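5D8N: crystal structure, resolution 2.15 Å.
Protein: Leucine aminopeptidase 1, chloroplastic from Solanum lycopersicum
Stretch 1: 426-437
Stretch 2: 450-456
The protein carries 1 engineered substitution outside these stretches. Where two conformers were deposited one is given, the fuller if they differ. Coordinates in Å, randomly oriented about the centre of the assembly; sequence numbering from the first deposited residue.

Stretch 1, residues 426-437: AGAFTPNDDLAR
Stretch 2 450-456: LWRMPME

Two segments of one chain of tomato chloroplastic leucine aminopeptidase 1 pack as parallel β-strands that pass into a loop-and-helix contact, burying 635 Å² summed over both sides. Residues 426-429 form the first strand, Thr430 to Asn432 a loop, and Asp433 to Arg437 the start of a helix that continues beyond the stretch; the partner strand begins at Leu450 and gives way to a loop from Pro454 to Glu456. The strand directions differ by 33°, with axes 4.5 Å apart at closest approach. Register pairs Ala426 with Leu450 (CA to CA 4.5 Å), Gly427 with Trp451 (CA to CA 5.2 Å) and Ala428 with Arg452 (CA to CA 4.4 Å). Phi/psi is -82/152 at Ala426, -98/135 at Gly427, -114/130 at Ala428 and -129/125 at Phe429; opposite them it is -152/166 at Leu450, -152/130 at Trp451, -69/139 at Arg452 and -124/154 at Met453.

Backbone hydrogen bonds follow the staggered parallel pattern: Trp451 N donates to Ala426 O (2.9 Å, 140°), Ala428 N to Trp451 O (2.9 Å, 161°), and Met453 N to Ala428 O (2.8 Å, 168°). Each of these carbonyls also receives a CA-H...O contact: Leu450 CA to Ala426 O (3.2 Å), Gly427 CA to Trp451 O (3.4 Å) and Arg452 CA to Ala428 O (3.2 Å).

Ala426, Ala428, Leu450 and Arg452 direct their CB atoms to one sheet face, where Ala426 CB lies 4.3 Å from Leu450 CB (chi1 p, chi2 p). Trp451 (chi1 t, chi2 -95°) points to the other face, its indole leading away from the first stretch.

Charge pairing centres on Arg452, whose extended side chain (chi1 to chi3 all t, chi4 179°) reaches across to the helix start. Asp433 (chi1 m, chi2 -18°) forms a salt bridge with it: Asp433 OD1 accepts from Arg452 NH1 and from Arg452 NH2, both at 2.9 Å. Arg452 NH2 also donates to Thr430 O (2.9 Å, 166°). Both acceptors lie near the guanidinium plane, where its N-H groups point, while Ala436 CB covers one face, 3.8 Å from Arg452 NH1.

Apolar packing gathers around Phe429 (chi1 m, chi2 85°), where nonpolar groups meet in close van der Waals contact at a largely buried site. Phe429 CE2 lies 3.4 Å from Met453 CB (Met453 m, m, m), and Phe429 CB lies 3.9 Å from Met455 CG (Met455 m, t, p). The sulfur of Met455 reaches the loop, with Met455 SD 3.9 Å from Pro431 CD.

Water fills in where the strand pairing ends, joining backbone groups and the Arg452 side chain. Water 1 accepts from Thr430 N (3.0 Å) and Arg452 NE (2.8 Å) and donates to Met453 O (2.7 Å); water 2 accepts from Met455 N (3.0 Å) and donates weakly to Thr430 O (3.4 Å).

Within the first stretch, Asn432 N donates a hydrogen bond to Thr430 OG1 (2.9 Å; Thr430 chi1 t), and Ala436 N donates to Asn432 O (3.1 Å) as the helix begins.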

ATOM      1  N   ALA A 426       9.000  -4.827  27.880  1.00 17.30           N
ATOM      2  CA  ALA A 426       9.886  -5.658  27.085  1.00 17.69           C
ATOM      3  C   ALA A 426       9.468  -7.115  27.191  1.00 18.41           C
ATOM      4  O   ALA A 426       8.888  -7.539  28.192  1.00 19.78           O
ATOM      5  CB  ALA A 426      11.328  -5.480  27.540  1.00 18.45           C
ATOM      6  N   GLY A 427       9.768  -7.884  26.154  1.00 17.54           N
ATOM      7  CA  GLY A 427       9.488  -9.307  26.155  1.00 17.84           C
ATOM      8  C   GLY A 427      10.731 -10.104  26.515  1.00 18.30           C
ATOM      9  O   GLY A 427      11.787  -9.913  25.928  1.00 18.63           O
ATOM     10  N   ALA A 428      10.551 -11.080  27.398  1.00 18.36           N
ATOM     11  CA  ALA A 428      11.622 -11.932  27.878  1.00 17.80           C
ATOM     12  C   ALA A 428      11.355 -13.350  27.387  1.00 18.61           C
ATOM     13  O   ALA A 428      10.268 -13.909  27.593  1.00 18.59           O
ATOM     14  CB  ALA A 428      11.666 -11.909  29.409  1.00 17.79           C
ATOM     15  N   PHE A 429      12.382 -13.950  26.797  1.00 18.01           N
ATOM     16  CA  PHE A 429      12.287 -15.286  26.243  1.00 17.57           C
ATOM     17  C   PHE A 429      13.424 -16.142  26.770  1.00 18.19           C
ATOM     18  O   PHE A 429      14.579 -15.749  26.652  1.00 16.86           O
ATOM     19  CB  PHE A 429      12.405 -15.254  24.720  1.00 17.06           C
ATOM     20  CG  PHE A 429      11.333 -14.447  24.046  1.00 16.29           C
ATOM     21  CD1 PHE A 429      11.475 -13.092  23.892  1.00 15.54           C
ATOM     22  CD2 PHE A 429      10.286 -15.080  23.418  1.00 16.76           C
ATOM     23  CE1 PHE A 429      10.512 -12.348  23.252  1.00 15.43           C
ATOM     24  CE2 PHE A 429       9.309 -14.341  22.782  1.00 16.58           C
ATOM     25  CZ  PHE A 429       9.409 -12.967  22.722  1.00 15.95           C
ATOM     26  N   THR A 430      13.085 -17.278  27.378  1.00 18.18           N
ATOM     27  CA  THR A 430      14.123 -18.184  27.856  1.00 20.24           C
ATOM     28  C   THR A 430      13.619 -19.617  27.919  1.00 20.38           C
ATOM     29  O   THR A 430      12.472 -19.842  28.259  1.00 20.52           O
ATOM     30  CB  THR A 430      14.637 -17.757  29.251  1.00 20.23           C
ATOM     31  OG1 THR A 430      15.651 -18.653  29.703  1.00 20.81           O
ATOM     32  CG2 THR A 430      13.517 -17.748  30.265  1.00 19.78           C
ATOM     33  N   PRO A 431      14.485 -20.590  27.595  1.00 20.96           N
ATOM     34  CA  PRO A 431      14.211 -21.997  27.904  1.00 22.55           C
ATOM     35  C   PRO A 431      14.305 -22.306  29.393  1.00 23.87           C
ATOM     36  O   PRO A 431      13.945 -23.392  29.818  1.00 27.38           O
ATOM     37  CB  PRO A 431      15.304 -22.761  27.144  1.00 22.62           C
ATOM     38  CG  PRO A 431      15.891 -21.777  26.176  1.00 23.31           C
ATOM     39  CD  PRO A 431      15.726 -20.434  26.819  1.00 22.23           C
ATOM     40  N   ASN A 432      14.856 -21.395  30.189  1.00 24.02           N
ATOM     41  CA  ASN A 432      15.286 -21.732  31.532  1.00 23.87           C
ATOM     42  C   ASN A 432      14.375 -21.057  32.571  1.00 24.47           C
ATOM     43  O   ASN A 432      14.410 -19.827  32.757  1.00 25.52           O
ATOM     44  CB  ASN A 432      16.769 -21.323  31.689  1.00 24.88           C
ATOM     45  CG  ASN A 432      17.681 -21.899  30.591  1.00 28.64           C
ATOM     46  OD1 ASN A 432      18.143 -21.194  29.675  1.00 26.46           O
ATOM     47  ND2 ASN A 432      18.050 -23.179  30.744  1.00 29.00           N
ATOM     48  N   ASP A 433      13.496 -21.831  33.201  1.00 22.30           N
ATOM     49  CA  ASP A 433      12.479 -21.248  34.066  1.00 23.58           C
ATOM     50  C   ASP A 433      13.095 -20.484  35.243  1.00 24.16           C
ATOM     51  O   ASP A 433      12.517 -19.515  35.727  1.00 22.42           O
ATOM     52  CB  ASP A 433      11.554 -22.327  34.625  1.00 27.16           C
ATOM     53  CG  ASP A 433      10.568 -22.857  33.593  1.00 29.55           C
ATOM     54  OD1 ASP A 433      10.339 -22.204  32.544  1.00 27.55           O
ATOM     55  OD2 ASP A 433       9.993 -23.923  33.890  1.00 30.51           O
ATOM     56  N   ASP A 434      14.175 -21.028  35.797  0.52 24.27           N
ATOM     57  CA  ASP A 434      14.877 -20.389  36.900  0.52 27.05           C
ATOM     58  C   ASP A 434      15.396 -19.007  36.499  0.52 25.27           C
ATOM     59  O   ASP A 434      15.349 -18.083  37.308  0.52 24.90           O
ATOM     60  CB  ASP A 434      16.047 -21.242  37.413  0.52 32.51           C
ATOM     61  CG  ASP A 434      16.678 -20.669  38.682  0.52 37.81           C
ATOM     62  OD1 ASP A 434      15.960 -20.613  39.699  0.52 38.20           O
ATOM     63  OD2 ASP A 434      17.851 -20.215  38.669  0.52 40.93           O
ATOM     64  N   LEU A 435      15.985 -18.886  35.311  1.00 24.20           N
ATOM     65  CA  LEU A 435      16.553 -17.614  34.897  1.00 22.13           C
ATOM     66  C   LEU A 435      15.431 -16.629  34.635  1.00 22.90           C
ATOM     67  O   LEU A 435      15.567 -15.463  34.999  1.00 25.16           O
ATOM     68  CB  LEU A 435      17.415 -17.784  33.669  1.00 21.40           C
ATOM     69  CG  LEU A 435      18.069 -16.541  33.084  1.00 20.24           C
ATOM     70  CD1 LEU A 435      18.852 -15.786  34.144  1.00 20.24           C
ATOM     71  CD2 LEU A 435      18.950 -16.925  31.907  1.00 19.55           C
ATOM     72  N   ALA A 436      14.285 -17.112  34.146  1.00 20.91           N
ATOM     73  CA  ALA A 436      13.133 -16.242  33.981  1.00 21.02           C
ATOM     74  C   ALA A 436      12.773 -15.625  35.322  1.00 22.18           C
ATOM     75  O   ALA A 436      12.520 -14.418  35.433  1.00 20.56           O
ATOM     76  CB  ALA A 436      11.935 -16.992  33.423  1.00 22.59           C
ATOM     77  N   ARG A 437      12.725 -16.472  36.347  0.50 22.57           N
ATOM     78  CA  ARG A 437      12.353 -16.031  37.685  0.50 24.94           C
ATOM     79  C   ARG A 437      13.351 -15.013  38.240  0.50 23.69           C
ATOM     80  O   ARG A 437      12.946 -14.008  38.824  0.50 23.75           O
ATOM     81  CB  ARG A 437      12.203 -17.219  38.646  0.50 28.81           C
ATOM     82  CG  ARG A 437      11.858 -16.791  40.067  0.50 33.55           C
ATOM     83  CD  ARG A 437      12.011 -17.915  41.098  0.50 40.55           C
ATOM     84  NE  ARG A 437      13.235 -18.675  40.856  0.50 42.39           N
ATOM     85  CZ  ARG A 437      14.455 -18.226  41.117  0.50 39.17           C
ATOM     86  NH1 ARG A 437      14.649 -17.170  41.902  0.50 37.43           N
ATOM     87  NH2 ARG A 437      15.478 -18.867  40.582  0.50 38.55           N
ATOM     88  N   LEU A 450       8.746  -5.734  32.262  1.00 17.73           N
ATOM     89  CA  LEU A 450       8.979  -6.805  31.307  1.00 18.68           C
ATOM     90  C   LEU A 450       8.006  -7.947  31.544  1.00 19.00           C
ATOM     91  O   LEU A 450       7.355  -8.023  32.585  1.00 18.36           O
ATOM     92  CB  LEU A 450      10.451  -7.266  31.337  1.00 19.61           C
ATOM     93  CG  LEU A 450      11.089  -7.743  32.639  1.00 20.20           C
ATOM     94  CD1 LEU A 450      10.643  -9.149  33.003  1.00 24.42           C
ATOM     95  CD2 LEU A 450      12.598  -7.720  32.536  1.00 21.40           C
ATOM     96  N   TRP A 451       7.911  -8.846  30.572  1.00 19.85           N
ATOM     97  CA  TRP A 451       6.944  -9.934  30.633  1.00 17.52           C
ATOM     98  C   TRP A 451       7.506 -11.110  29.849  1.00 18.20           C
ATOM     99  O   TRP A 451       7.915 -10.968  28.694  1.00 18.01           O
ATOM    100  CB  TRP A 451       5.619  -9.486  30.023  1.00 17.19           C
ATOM    101  CG  TRP A 451       4.456 -10.425  30.234  1.00 17.31           C
ATOM    102  CD1 TRP A 451       4.009 -11.388  29.380  1.00 17.29           C
ATOM    103  CD2 TRP A 451       3.626 -10.509  31.399  1.00 18.09           C
ATOM    104  NE1 TRP A 451       2.898 -12.022  29.905  1.00 17.53           N
ATOM    105  CE2 TRP A 451       2.630 -11.477  31.137  1.00 18.26           C
ATOM    106  CE3 TRP A 451       3.660  -9.890  32.657  1.00 19.69           C
ATOM    107  CZ2 TRP A 451       1.700 -11.866  32.099  1.00 19.33           C
ATOM    108  CZ3 TRP A 451       2.653 -10.190  33.584  1.00 21.94           C
ATOM    109  CH2 TRP A 451       1.683 -11.186  33.295  1.00 21.81           C
ATOM    110  N   ARG A 452       7.500 -12.286  30.470  1.00 17.97           N
ATOM    111  CA  ARG A 452       7.943 -13.470  29.774  1.00 18.05           C
ATOM    112  C   ARG A 452       6.962 -13.859  28.671  1.00 18.72           C
ATOM    113  O   ARG A 452       5.735 -13.792  28.839  1.00 19.22           O
ATOM    114  CB  ARG A 452       8.128 -14.626  30.738  1.00 17.90           C
ATOM    115  CG  ARG A 452       8.892 -15.778  30.108  1.00 19.09           C
ATOM    116  CD  ARG A 452       8.870 -17.017  30.986  1.00 19.18           C
ATOM    117  NE  ARG A 452       9.708 -18.088  30.464  1.00 20.04           N
ATOM    118  CZ  ARG A 452       9.881 -19.271  31.060  1.00 21.04           C
ATOM    119  NH1 ARG A 452       9.370 -19.499  32.249  1.00 19.67           N
ATOM    120  NH2 ARG A 452      10.710 -20.173  30.536  1.00 22.81           N
ATOM    121  N   MET A 453       7.523 -14.252  27.537  1.00 17.40           N
ATOM    122  CA  MET A 453       6.743 -14.741  26.410  1.00 18.31           C
ATOM    123  C   MET A 453       7.241 -16.129  26.040  1.00 20.28           C
ATOM    124  O   MET A 453       8.384 -16.492  26.329  1.00 21.45           O
ATOM    125  CB  MET A 453       6.945 -13.804  25.208  1.00 18.22           C
ATOM    126  CG  MET A 453       6.430 -12.404  25.465  1.00 20.72           C
ATOM    127  SD  MET A 453       4.623 -12.357  25.397  1.00 22.22           S
ATOM    128  CE  MET A 453       4.354 -12.479  23.649  1.00 22.14           C
ATOM    129  N   PRO A 454       6.373 -16.943  25.441  1.00 19.07           N
ATOM    130  CA  PRO A 454       6.716 -18.357  25.317  1.00 18.97           C
ATOM    131  C   PRO A 454       7.640 -18.613  24.131  1.00 20.75           C
ATOM    132  O   PRO A 454       7.416 -18.093  23.044  1.00 20.58           O
ATOM    133  CB  PRO A 454       5.351 -19.002  25.060  1.00 19.75           C
ATOM    134  CG  PRO A 454       4.580 -17.943  24.321  1.00 19.60           C
ATOM    135  CD  PRO A 454       5.025 -16.637  24.936  1.00 18.69           C
ATOM    136  N   MET A 455       8.598 -19.511  24.297  1.00 21.25           N
ATOM    137  CA  MET A 455       9.353 -20.017  23.173  1.00 21.83           C
ATOM    138  C   MET A 455       8.693 -21.235  22.544  1.00 22.23           C
ATOM    139  O   MET A 455       9.080 -22.376  22.808  1.00 22.49           O
ATOM    140  CB  MET A 455      10.783 -20.302  23.619  1.00 24.85           C
ATOM    141  CG  MET A 455      11.474 -18.971  23.912  1.00 28.10           C
ATOM    142  SD  MET A 455      13.237 -19.110  24.188  1.00 30.30           S
ATOM    143  CE  MET A 455      13.772 -19.524  22.537  1.00 29.00           C
ATOM    144  N   GLU A 456       7.574 -20.988  21.870  1.00 21.82           N
ATOM    145  CA  GLU A 456       6.736 -22.049  21.327  1.00 22.99           C
ATOM    146  C   GLU A 456       7.452 -22.832  20.223  1.00 22.75           C
ATOM    147  O   GLU A 456       7.658 -22.295  19.131  1.00 20.44           O
ATOM    148  CB  GLU A 456       5.443 -21.444  20.794  1.00 22.01           C
ATOM    149  CG  GLU A 456       4.551 -22.397  20.029  1.00 22.72           C
ATOM    150  CD  GLU A 456       4.231 -23.682  20.783  1.00 25.25           C
ATOM    151  OE1 GLU A 456       3.939 -23.620  21.994  1.00 24.55           O
ATOM    152  OE2 GLU A 456       4.317 -24.778  20.181  1.00 29.89           O
TER
HETATM  153  O   HOH W   1      10.222 -17.991  27.665  1.00 18.64           O
HETATM  154  O   HOH W   2       9.323 -20.502  27.055  1.00 20.80           O